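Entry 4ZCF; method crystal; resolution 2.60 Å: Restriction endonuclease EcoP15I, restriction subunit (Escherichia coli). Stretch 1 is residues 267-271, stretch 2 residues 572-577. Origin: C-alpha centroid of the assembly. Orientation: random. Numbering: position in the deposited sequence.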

ATOM      1  N   LEU C 267      19.176 -28.604  27.103  1.00 56.57           N
ATOM      2  CA  LEU C 267      19.307 -29.727  26.192  1.00 57.03           C
ATOM      3  C   LEU C 267      20.560 -29.398  25.427  1.00 62.19           C
ATOM      4  O   LEU C 267      20.539 -28.538  24.546  1.00 63.34           O
ATOM      5  CB  LEU C 267      18.096 -29.816  25.241  1.00 57.38           C
ATOM      6  CG  LEU C 267      18.154 -30.896  24.156  1.00 62.06           C
ATOM      7  CD1 LEU C 267      18.007 -32.303  24.750  1.00 62.02           C
ATOM      8  CD2 LEU C 267      17.103 -30.659  23.128  1.00 64.10           C
ATOM      9  N   THR C 268      21.623 -30.101  25.766  1.00 58.36           N
ATOM     10  CA  THR C 268      22.958 -29.943  25.224  1.00 72.48           C
ATOM     11  C   THR C 268      23.224 -30.665  23.948  1.00 80.34           C
ATOM     12  O   THR C 268      22.440 -31.456  23.519  1.00 55.78           O
ATOM     13  CB  THR C 268      23.976 -30.488  26.192  1.00 77.95           C
ATOM     14  OG1 THR C 268      23.650 -31.846  26.459  1.00 76.38           O
ATOM     15  CG2 THR C 268      23.938 -29.705  27.459  1.00 74.17           C
ATOM     16  N   ALA C 269      24.373 -30.376  23.365  1.00 64.98           N
ATOM     17  CA  ALA C 269      24.892 -31.082  22.207  1.00 64.52           C
ATOM     18  C   ALA C 269      25.184 -32.555  22.390  1.00 68.62           C
ATOM     19  O   ALA C 269      24.982 -33.316  21.474  1.00 67.88           O
ATOM     20  CB  ALA C 269      26.124 -30.396  21.687  1.00 65.15           C
ATOM     21  N   VAL C 270      25.714 -32.960  23.532  1.00 65.77           N
ATOM     22  CA  VAL C 270      25.799 -34.382  23.816  1.00 65.89           C
ATOM     23  C   VAL C 270      24.455 -35.083  23.936  1.00 69.04           C
ATOM     24  O   VAL C 270      24.261 -36.114  23.352  1.00 69.14           O
ATOM     25  CB  VAL C 270      26.756 -34.717  24.987  1.00 69.95           C
ATOM     26  CG1 VAL C 270      27.825 -33.669  25.111  1.00 69.48           C
ATOM     27  CG2 VAL C 270      26.034 -34.907  26.303  1.00 70.04           C
ATOM     28  N   ASP C 271      23.507 -34.505  24.635  1.00 64.61           N
ATOM     29  CA  ASP C 271      22.164 -35.105  24.671  1.00 64.58           C
ATOM     30  C   ASP C 271      21.562 -35.290  23.260  1.00 68.73           C
ATOM     31  O   ASP C 271      21.000 -36.349  22.980  1.00 69.17           O
ATOM     32  CB  ASP C 271      21.209 -34.269  25.539  1.00 66.58           C
ATOM     33  CG  ASP C 271      21.717 -33.902  26.923  1.00 77.55           C
ATOM     34  OD1 ASP C 271      22.362 -34.761  27.572  1.00 79.63           O
ATOM     35  OD2 ASP C 271      21.429 -32.776  27.378  1.00 80.97           O
TER
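Stretch 2, residues 572-577: EVNESS

How does the second stretch meet the first? From Glu572 it continues a helix that began earlier in the chain, with phi/psi near -60/-45 through Asn574 and a backbone bond from Ser576 N to Glu572 O of 3.2 Å. The first stretch leaves an extended Leu267, turns at Thr268 (phi/psi -84/171) and enters a helix at Ala269. This helical segment lies against the beginning of another helix, more than 300 residues away in the same chain. The register is set by two pairs: Thr268 CA is 5.5 Å from Ser577 CA, and Ala269 CA is 5.6 Å from Val573 CA. As stretch 1 advances from Thr268 to Ala269, its partner steps back by four residues, about one helical turn. The contact is small, burying 212 Å² over both sides.

What holds the start of the first helix in shape? Thr268 is its N-cap. With chi1 in the p well, Thr268 OG1 reaches forward over the first turn and accepts from Asp271 N at 3.2 Å, supplying a partner for an amide that has no earlier helical carbonyl to bond. Asp271 answers in the other direction: its chi1 of -50° (m) brings the carboxylate back, so that Thr268 N donates to Asp271 OD2 at 3.1 Å. Thr268 OG1 also donates to Asp271 OD2 at 2.6 Å. Both distances involving Thr268 OG1 are less certain, because the atom is modelled too close to a neighbour. Both bonds to the carboxylate use OD2 and stay within stretch 1, and Asp271 OD2 stays 6.7 Å from Ser577 OG.

Why is Ser577 the residue of stretch 2 most covered by stretch 1? Its CA-to-CB bond points toward stretch 1, and chi1 of -44° (m) also lets the hydroxyl reach back along its own helix, where Ser577 OG donates to Val573 O at 2.8 Å. Ser577 OG also accepts a weak hydrogen bond from Val270 N, 3.5 Å away but nearly straight at 164°. One hydroxyl thus links the carbonyl of one helix to a first-turn amide of the other. Thr268 CB packs 3.6 Å from Ser577 OG, and Val270 CG1 comes within 2.9 Å of Ser577 OG, a very tight approach for a methyl group.

How do the apolar side chains fit around that bridge? Ala269 points its CB toward stretch 2, where the two backbones are close: Ala269 CB lies 4.0 Å from Val573 O and 4.4 Å from Val573 CB. The branches of Val573 are not modelled, so the packing beyond its CB cannot be followed. The CA-to-CB bond of Val270 runs sideways to stretch 2, yet Val270 CG1 reaches Val573 O at 3.7 Å and Asn574 CA at 4.4 Å. Its chi1 of -27° falls between the usual wells, an eclipsed-leaning conformation that accompanies the crowded position of this methyl. Asn574 itself directs its CA-to-CB bond away, leaving its backbone to meet Val270.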

ATOM      1  N   GLU C 572      34.551 -29.772  20.804  1.00 67.15           N
ATOM      2  CA  GLU C 572      33.621 -28.637  20.759  1.00 67.04           C
ATOM      3  C   GLU C 572      32.241 -29.015  21.316  1.00 71.80           C
ATOM      4  O   GLU C 572      31.684 -28.238  22.084  1.00 71.07           O
ATOM      5  CB  GLU C 572      33.505 -28.098  19.328  1.00 68.38           C
ATOM      6  CG  GLU C 572      32.994 -26.671  19.227  1.00 80.13           C
ATOM      7  CD  GLU C 572      32.841 -26.139  17.814  1.00 99.83           C
ATOM      8  OE1 GLU C 572      33.814 -26.226  17.029  1.00 93.19           O
ATOM      9  OE2 GLU C 572      31.753 -25.604  17.502  1.00 93.26           O
ATOM     10  N   VAL C 573      31.715 -30.217  20.956  1.00 69.45           N
ATOM     11  CA  VAL C 573      30.430 -30.753  21.430  1.00 69.44           C
ATOM     12  C   VAL C 573      30.477 -31.045  22.938  1.00 74.57           C
ATOM     13  O   VAL C 573      29.534 -30.706  23.663  1.00 74.31           O
ATOM     14  CB  VAL C 573      30.069 -32.014  20.661  1.00 69.88           C
ATOM     15  N   ASN C 574      31.593 -31.633  23.404  1.00 72.44           N
ATOM     16  CA  ASN C 574      31.841 -31.952  24.813  1.00 73.22           C
ATOM     17  C   ASN C 574      32.011 -30.674  25.676  1.00 77.83           C
ATOM     18  O   ASN C 574      31.332 -30.549  26.698  1.00 77.83           O
ATOM     19  CB  ASN C 574      33.065 -32.862  24.941  1.00 74.12           C
ATOM     20  N   GLU C 575      32.879 -29.721  25.238  1.00 74.63           N
ATOM     21  CA  GLU C 575      33.170 -28.443  25.915  1.00 74.59           C
ATOM     22  C   GLU C 575      31.939 -27.563  26.104  1.00 78.09           C
ATOM     23  O   GLU C 575      31.812 -26.902  27.140  1.00 78.00           O
ATOM     24  CB  GLU C 575      34.241 -27.672  25.157  1.00 75.48           C
ATOM     25  N   SER C 576      31.039 -27.561  25.100  1.00 73.98           N
ATOM     26  CA  SER C 576      29.781 -26.812  25.079  1.00 73.22           C
ATOM     27  C   SER C 576      28.815 -27.334  26.133  1.00 76.37           C
ATOM     28  O   SER C 576      28.027 -26.563  26.676  1.00 76.64           O
ATOM     29  CB  SER C 576      29.142 -26.914  23.699  1.00 73.88           C
ATOM     30  N   SER C 577      28.891 -28.635  26.431  1.00 72.48           N
ATOM     31  CA  SER C 577      28.025 -29.319  27.386  1.00 97.14           C
ATOM     32  C   SER C 577      28.571 -29.286  28.825  1.00120.27           C
ATOM     33  O   SER C 577      29.691 -29.725  29.096  1.00 80.87           O
ATOM     34  CB  SER C 577      27.776 -30.749  26.920  1.00100.22           C
ATOM     35  OG  SER C 577      27.498 -30.783  25.528  1.00105.79           O
TER